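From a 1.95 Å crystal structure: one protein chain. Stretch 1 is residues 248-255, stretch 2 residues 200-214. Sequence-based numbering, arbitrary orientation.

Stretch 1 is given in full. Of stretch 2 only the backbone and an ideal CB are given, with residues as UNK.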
# COMPACT_ATOMS: atom_id res chain seq x y z
N GLU A 248 -7.28 4.10 8.72
CA GLU A 248 -8.75 4.12 8.76
C GLU A 248 -9.34 5.52 9.04
O GLU A 248 -10.36 5.91 8.47
CB GLU A 248 -9.30 3.08 9.77
CG GLU A 248 -10.87 3.07 9.86
CD GLU A 248 -11.59 2.56 8.59
OE1 GLU A 248 -10.97 2.39 7.53
OE2 GLU A 248 -12.85 2.39 8.64
N GLU A 249 -8.71 6.28 9.93
CA GLU A 249 -9.27 7.58 10.27
C GLU A 249 -9.16 8.47 9.05
O GLU A 249 -10.02 9.29 8.79
CB GLU A 249 -8.57 8.19 11.49
CG GLU A 249 -8.66 7.31 12.79
CD GLU A 249 -7.89 7.92 13.98
OE1 GLU A 249 -7.90 9.17 14.14
OE2 GLU A 249 -7.31 7.15 14.76
N PHE A 250 -8.09 8.31 8.27
CA PHE A 250 -7.89 9.17 7.11
C PHE A 250 -8.90 8.81 6.02
O PHE A 250 -9.30 9.66 5.26
CB PHE A 250 -6.47 9.06 6.56
CG PHE A 250 -6.09 10.23 5.71
CD1 PHE A 250 -5.46 11.35 6.27
CD2 PHE A 250 -6.42 10.26 4.36
CE1 PHE A 250 -5.15 12.46 5.51
CE2 PHE A 250 -6.13 11.38 3.59
CZ PHE A 250 -5.48 12.47 4.15
N SER A 251 -9.27 7.53 5.94
CA SER A 251 -10.25 7.10 4.96
C SER A 251 -11.59 7.85 5.03
O SER A 251 -12.41 7.65 4.15
CB SER A 251 -10.44 5.57 4.97
OG SER A 251 -11.30 5.15 6.01
N LYS A 252 -11.81 8.71 6.04
CA LYS A 252 -13.08 9.48 6.15
C LYS A 252 -12.98 10.88 5.50
O LYS A 252 -13.97 11.61 5.33
CB LYS A 252 -13.52 9.66 7.62
CG LYS A 252 -13.50 8.43 8.50
CD LYS A 252 -14.19 7.25 7.84
CE LYS A 252 -14.29 6.06 8.77
NZ LYS A 252 -15.69 5.55 8.91
N VAL A 253 -11.76 11.24 5.14
CA VAL A 253 -11.44 12.57 4.67
C VAL A 253 -11.38 12.51 3.14
O VAL A 253 -11.60 13.50 2.45
CB VAL A 253 -10.07 13.01 5.29
CG1 VAL A 253 -9.52 14.22 4.62
CG2 VAL A 253 -10.18 13.23 6.81
N ALA A 254 -11.08 11.31 2.62
CA ALA A 254 -10.84 11.14 1.20
C ALA A 254 -11.46 9.83 0.81
O ALA A 254 -11.53 8.90 1.62
CB ALA A 254 -9.32 11.15 0.91
N ASP A 255 -11.93 9.78 -0.42
CA ASP A 255 -12.50 8.57 -0.95
C ASP A 255 -11.38 7.74 -1.59
O ASP A 255 -11.08 7.87 -2.77
CB ASP A 255 -13.67 8.86 -1.90
CG ASP A 255 -14.89 9.49 -1.17
OD1 ASP A 255 -15.42 8.89 -0.21
OD2 ASP A 255 -15.34 10.58 -1.58
N UNK A 200 -1.29 17.45 0.57
CA UNK A 200 -0.92 17.54 1.98
C UNK A 200 -2.00 16.84 2.78
O UNK A 200 -3.13 16.69 2.29
CB UNK A 200 -0.75 18.99 2.43
N UNK A 201 -1.69 16.41 3.99
CA UNK A 201 -2.71 15.83 4.84
C UNK A 201 -2.48 15.98 6.33
O UNK A 201 -1.45 15.57 6.85
CB UNK A 201 -2.84 14.34 4.51
N UNK A 202 -3.48 16.56 7.00
CA UNK A 202 -3.57 16.58 8.46
C UNK A 202 -5.04 16.45 8.83
O UNK A 202 -5.85 17.23 8.34
CB UNK A 202 -2.96 17.85 9.05
N UNK A 203 -5.41 15.52 9.70
CA UNK A 203 -6.80 15.46 10.20
C UNK A 203 -7.31 16.83 10.71
O UNK A 203 -8.46 17.19 10.47
CB UNK A 203 -6.90 14.43 11.33
N UNK A 204 -6.43 17.59 11.37
CA UNK A 204 -6.72 18.92 11.92
C UNK A 204 -7.37 19.87 10.91
O UNK A 204 -8.32 20.61 11.25
CB UNK A 204 -5.43 19.55 12.44
N UNK A 205 -6.82 19.87 9.69
CA UNK A 205 -7.28 20.74 8.61
C UNK A 205 -8.33 20.05 7.73
O UNK A 205 -8.44 20.38 6.54
CB UNK A 205 -6.09 21.18 7.75
N UNK A 206 -9.09 19.10 8.29
CA UNK A 206 -10.13 18.36 7.54
C UNK A 206 -10.96 19.14 6.54
O UNK A 206 -11.12 18.69 5.41
CB UNK A 206 -11.10 17.73 8.54
N UNK A 207 -11.51 20.28 6.95
CA UNK A 207 -12.46 20.98 6.09
C UNK A 207 -11.73 21.54 4.91
O UNK A 207 -12.22 21.45 3.79
CB UNK A 207 -13.19 22.09 6.85
N UNK A 208 -10.54 22.12 5.14
CA UNK A 208 -9.81 22.66 4.01
C UNK A 208 -9.25 21.57 3.13
O UNK A 208 -9.09 21.75 1.92
CB UNK A 208 -8.68 23.57 4.49
N UNK A 209 -8.86 20.47 3.76
CA UNK A 209 -8.29 19.36 3.03
C UNK A 209 -9.38 18.83 2.10
O UNK A 209 -9.16 18.72 0.92
CB UNK A 209 -7.77 18.27 3.97
N UNK A 210 -10.54 18.52 2.64
CA UNK A 210 -11.68 18.13 1.77
C UNK A 210 -12.04 19.14 0.66
O UNK A 210 -12.26 18.73 -0.51
CB UNK A 210 -12.92 17.91 2.64
N UNK A 211 -12.07 20.44 1.02
CA UNK A 211 -12.35 21.51 0.05
C UNK A 211 -11.35 21.53 -1.08
O UNK A 211 -11.73 21.73 -2.23
CB UNK A 211 -12.36 22.87 0.75
N UNK A 212 -10.08 21.38 -0.73
CA UNK A 212 -9.01 21.41 -1.71
C UNK A 212 -9.15 20.19 -2.62
O UNK A 212 -9.01 20.32 -3.86
CB UNK A 212 -7.64 21.44 -1.03
N UNK A 213 -9.42 19.02 -2.03
CA UNK A 213 -9.60 17.81 -2.85
C UNK A 213 -10.76 17.99 -3.80
O UNK A 213 -10.72 17.52 -4.93
CB UNK A 213 -9.83 16.58 -1.97
N UNK A 214 -11.81 18.68 -3.36
CA UNK A 214 -12.95 18.85 -4.23
C UNK A 214 -12.62 19.89 -5.33
O UNK A 214 -12.93 19.68 -6.52
CB UNK A 214 -14.18 19.28 -3.42

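Stretch 1 carries the last part of a helix and continues as a loop, presenting Phe250, Val253 and Ala254 to stretch 2 as a largely apolar surface, with the carbonyls of Lys252 and Val253 beside it.

At position 200 the CA-to-CB bond points away and meets nothing of stretch 1, so almost any residue would serve; it is Ala200. Position 201 is the most restrictive. Its backbone is extended, and an ideal CB would lie 3.1 Å from Phe250 CE1, too tight for a carbon contact. Glycine suits it best, and Gly201 places its CA at the edge of the Phe250 ring, 4.2 Å from CE1. Position 202 points away again, so stretch 1 sets little limit and many residues would serve; it is Arg202.

Position 203 begins a short 3-10 segment. Its CA-to-CB bond points sideways, and the ideal CB has no atom of stretch 1 within 5.5 Å, leaving room for a longer apolar chain to reach Phe250 and Val253: leucine, isoleucine or methionine. The residue is Leu203, whose CD1 lies 4.2 Å from Val253 CG2 and 4.4 Å from Phe250 CD1.

Positions 204 and 205 are out of reach and tolerate polar residues. They are Gln204, whose OE1 accepts a hydrogen bond from Arg202 NH1 (3.0 Å), and Asn205; the latter occupies the N-cap position, but its side chain makes no capping bond.

At position 206, in the helix, the ideal CB is 4.9 Å from Val253 CG2, and the carbonyl of Lys252 lies beyond. A chain with an aliphatic stem and a polar end fits, as would a purely apolar one. Lys206 is fully extended: CG packs 4.0 Å from Val253 CG2, and a water links NZ (a weak bond, 3.5 Å from NZ to the water O) to Lys252 O (2.5 Å from the water O).

Positions 207 and 208 are out of reach, and are Thr207 and Asn208. Position 209 points toward stretch 1, its ideal CB 4.5 Å from Val253 CG1, and calls for a branched or flexible apolar residue. Leu209 bridges two side chains, its CD2 3.3 Å from Val253 CG1 and 3.8 Å from Phe250 CZ.

Position 210 points sideways, with Val253 O 4.6 Å from its ideal CB; a slender, flexible chain can pass alongside. Met210 does so, with CG 3.4 Å from Val253 O and CE 4.1 Å from Lys252 O.

Positions 211 and 212 are out of reach, and are Ala211 and Glu212. Position 213 points toward stretch 1 but across a gap, so a medium or long apolar chain suits; Leu213 spans it, CD1 packing 3.9 Å from Ala254 CB. Position 214, also out of reach, is Glu214.

Stretch 2, residues 200-214: AGRLQNKTNLMAELE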
# COMPACT_ATOMS: atom_id res chain seq x y z
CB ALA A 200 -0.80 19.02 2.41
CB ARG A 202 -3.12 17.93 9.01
CG ARG A 202 -1.68 18.30 8.93
CD ARG A 202 -1.57 19.54 9.77
NE ARG A 202 -0.31 20.26 9.59
CZ ARG A 202 -0.09 21.48 10.09
NH1 ARG A 202 -1.04 22.13 10.77
NH2 ARG A 202 1.09 22.05 9.89
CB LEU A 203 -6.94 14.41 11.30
CG LEU A 203 -6.61 12.94 11.01
CD1 LEU A 203 -7.57 12.28 9.97
CD2 LEU A 203 -5.19 12.77 10.60
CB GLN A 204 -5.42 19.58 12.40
CG GLN A 204 -5.60 21.04 12.90
CD GLN A 204 -4.38 21.94 12.63
OE1 GLN A 204 -3.95 22.09 11.47
NE2 GLN A 204 -3.85 22.57 13.68
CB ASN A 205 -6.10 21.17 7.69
CG ASN A 205 -5.12 22.16 8.35
OD1 ASN A 205 -5.50 23.08 9.11
ND2 ASN A 205 -3.85 22.01 8.00
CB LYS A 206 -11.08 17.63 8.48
CG LYS A 206 -12.05 16.66 7.76
CD LYS A 206 -12.99 16.04 8.77
CE LYS A 206 -13.94 15.09 8.11
NZ LYS A 206 -14.74 14.29 9.11
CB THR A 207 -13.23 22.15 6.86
OG1 THR A 207 -12.28 23.06 7.45
CG2 THR A 207 -14.14 21.60 7.96
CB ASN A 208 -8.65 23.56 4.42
CG ASN A 208 -7.97 24.18 3.21
OD1 ASN A 208 -6.76 23.98 2.97
ND2 ASN A 208 -8.75 24.90 2.40
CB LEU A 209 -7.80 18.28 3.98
CG LEU A 209 -7.15 17.07 3.30
CD1 LEU A 209 -5.96 17.58 2.51
CD2 LEU A 209 -6.72 16.02 4.33
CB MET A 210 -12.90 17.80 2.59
CG MET A 210 -12.60 16.64 3.46
SD MET A 210 -13.94 16.13 4.53
CE MET A 210 -14.98 15.16 3.44
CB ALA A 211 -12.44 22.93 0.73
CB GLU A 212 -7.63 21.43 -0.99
CG GLU A 212 -7.20 22.83 -0.46
CD GLU A 212 -7.15 23.90 -1.57
OE1 GLU A 212 -6.82 23.59 -2.73
OE2 GLU A 212 -7.44 25.08 -1.31
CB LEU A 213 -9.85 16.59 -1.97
CG LEU A 213 -8.67 16.06 -1.11
CD1 LEU A 213 -9.08 14.88 -0.28
CD2 LEU A 213 -7.51 15.67 -2.02
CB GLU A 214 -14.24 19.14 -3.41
CG GLU A 214 -15.45 19.48 -4.24
CD GLU A 214 -16.03 18.31 -5.02
OE1 GLU A 214 -15.71 17.15 -4.66
OE2 GLU A 214 -16.79 18.54 -6.00
O HOH W 1 -15.98 12.93 6.17
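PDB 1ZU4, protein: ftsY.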